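Ribokinase (Staphylococcus aureus, PDB 3RY7) catalyses the magnesium-dependent, ATP-driven phosphorylation of D-ribose at O-5, giving D-ribose 5-phosphate for nucleotide and amino acid synthesis or the pentose phosphate pathway. Local coordinates at residues 180-185 and 218-223. Numbering follows the deposited sequence.
Sequences IDIIVP and TVLITL
Ile-183 binds the strand 218-222 through both its N-H and its C=O: its N donates to Thr-218 O at 3.0 Å, and its O accepts Leu-220 N at 3.0 Å, almost straight at 175°. Thr-218 N to Asp-181 O (2.9 Å) continues this parallel ladder, and Thr-222 N to Pro-185 O (3.0 Å) extends the pattern past the end of strand 182-183. Pro-185 has no N-H to give, and its ring carbon CD instead sits 3.0 Å from Leu-220 O. On one face Ile-182 and Thr-218 lie side by side, CG1 of the isoleucine 4.1 Å from CB of the threonine. Ile-182 CG2 also reaches Leu-220 CD1. On the other face Ile-183 CG2 meets Val-219 CG1 at 4.3 Å. At the C-terminal end, chi1 of 51° places Thr-222 OG1 between its own N and carbonyl carbon, near Pro-185 O. A water joins OG1 to Val-184 O, which also accepts Asn-165 ND2. Phe-256 and Phe-260 of helix 252-263 cover Leu-220, while Phe-211 of helix 201-213 packs against Ile-183 and Val-219. The pair are adjacent parallel strands of the central sheet, helix-covered on both faces, as in the alpha/beta core of PfkB-family kinases. Their C-terminal ends lead toward the probable ATP site, consistent with roles for Asn-186, Thr-222 and Leu-223.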
loop_
_atom_site.group_PDB
_atom_site.type_symbol
_atom_site.label_atom_id
_atom_site.label_comp_id
_atom_site.label_asym_id
_atom_site.label_seq_id
_atom_site.Cartn_x
_atom_site.Cartn_y
_atom_site.Cartn_z
ATOM N N ILE A 180 19.169 17.564 26.829
ATOM C CA ILE A 180 17.896 17.082 26.280
ATOM C C ILE A 180 16.699 17.645 27.023
ATOM O O ILE A 180 16.590 17.478 28.237
ATOM C CB ILE A 180 17.817 15.556 26.375
ATOM C CG1 ILE A 180 18.982 14.915 25.619
ATOM C CG2 ILE A 180 16.451 15.045 25.864
ATOM C CD1 ILE A 180 19.212 13.475 25.990
ATOM N N ASP A 181 15.799 18.304 26.299
ATOM C CA ASP A 181 14.563 18.822 26.879
ATOM C C ASP A 181 13.428 17.770 26.888
ATOM O O ASP A 181 12.682 17.639 27.870
ATOM C CB ASP A 181 14.147 20.083 26.128
ATOM C CG ASP A 181 15.160 21.220 26.309
ATOM O OD1 ASP A 181 15.915 21.193 27.312
ATOM O OD2 ASP A 181 15.209 22.132 25.459
ATOM N N ILE A 182 13.336 17.005 25.803
ATOM C CA ILE A 182 12.303 15.989 25.629
ATOM C C ILE A 182 12.953 14.701 25.181
ATOM O O ILE A 182 13.612 14.673 24.137
ATOM C CB ILE A 182 11.303 16.390 24.526
ATOM C CG1 ILE A 182 10.786 17.810 24.728
ATOM C CG2 ILE A 182 10.145 15.389 24.437
ATOM C CD1 ILE A 182 9.644 18.167 23.747
ATOM N N ILE A 183 12.795 13.640 25.961
ATOM C CA ILE A 183 13.321 12.353 25.557
ATOM C C ILE A 183 12.172 11.380 25.238
ATOM O O ILE A 183 11.161 11.352 25.939
ATOM C CB ILE A 183 14.299 11.801 26.602
ATOM C CG1 ILE A 183 15.149 10.699 25.995
ATOM C CG2 ILE A 183 13.567 11.336 27.869
ATOM C CD1 ILE A 183 16.328 10.285 26.860
ATOM N N VAL A 184 12.324 10.598 24.170
ATOM C CA VAL A 184 11.249 9.725 23.676
ATOM C C VAL A 184 11.747 8.311 23.381
ATOM O O VAL A 184 11.788 7.899 22.227
ATOM C CB VAL A 184 10.659 10.288 22.363
ATOM C CG1 VAL A 184 9.494 9.457 21.880
ATOM C CG2 VAL A 184 10.249 11.739 22.542
ATOM N N PRO A 185 12.147 7.568 24.416
ATOM C CA PRO A 185 12.548 6.178 24.193
ATOM C C PRO A 185 11.332 5.259 24.009
ATOM O O PRO A 185 10.191 5.679 24.215
ATOM C CB PRO A 185 13.281 5.817 25.488
ATOM C CG PRO A 185 12.680 6.715 26.514
ATOM C CD PRO A 185 12.358 7.995 25.809
ATOM N N THR A 218 10.790 16.767 29.958
ATOM C CA THR A 218 9.634 16.037 29.443
ATOM C C THR A 218 10.039 14.663 28.989
ATOM O O THR A 218 11.004 14.499 28.232
ATOM C CB THR A 218 9.001 16.739 28.265
ATOM O OG1 THR A 218 8.673 18.080 28.647
ATOM C CG2 THR A 218 7.742 15.972 27.812
ATOM N N VAL A 219 9.291 13.674 29.458
ATOM C CA VAL A 219 9.588 12.278 29.203
ATOM C C VAL A 219 8.389 11.613 28.549
ATOM O O VAL A 219 7.269 11.748 29.041
ATOM C CB VAL A 219 9.913 11.542 30.513
ATOM C CG1 VAL A 219 10.262 10.088 30.239
ATOM C CG2 VAL A 219 11.063 12.242 31.234
ATOM N N LEU A 220 8.621 10.937 27.423
ATOM C CA LEU A 220 7.628 10.033 26.826
ATOM C C LEU A 220 8.240 8.658 26.717
ATOM O O LEU A 220 9.397 8.512 26.311
ATOM C CB LEU A 220 7.223 10.448 25.417
ATOM C CG LEU A 220 6.317 11.643 25.201
ATOM C CD1 LEU A 220 6.946 12.908 25.790
ATOM C CD2 LEU A 220 6.060 11.782 23.705
ATOM N N ILE A 221 7.467 7.644 27.071
ATOM C CA ILE A 221 7.883 6.290 26.804
ATOM C C ILE A 221 6.857 5.674 25.868
ATOM O O ILE A 221 5.687 5.526 26.228
ATOM C CB ILE A 221 7.997 5.463 28.079
ATOM C CG1 ILE A 221 8.871 6.198 29.106
ATOM C CG2 ILE A 221 8.548 4.072 27.768
ATOM C CD1 ILE A 221 9.033 5.457 30.424
ATOM N N THR A 222 7.289 5.356 24.656
ATOM C CA THR A 222 6.414 4.700 23.701
ATOM C C THR A 222 6.272 3.230 24.103
ATOM O O THR A 222 7.259 2.570 24.461
ATOM C CB THR A 222 6.945 4.848 22.267
ATOM O OG1 THR A 222 8.319 4.439 22.212
ATOM C CG2 THR A 222 6.808 6.291 21.810
ATOM N N LEU A 223 5.037 2.737 24.089
ATOM C CA LEU A 223 4.743 1.420 24.652
ATOM C C LEU A 223 4.205 0.442 23.600
ATOM O O LEU A 223 3.736 -0.655 23.935
ATOM C CB LEU A 223 3.749 1.551 25.808
ATOM C CG LEU A 223 4.136 2.559 26.898
ATOM C CD1 LEU A 223 2.945 2.889 27.782
ATOM C CD2 LEU A 223 5.299 2.043 27.722
HETATM O O HOH W 1 10.202 6.003 20.885
#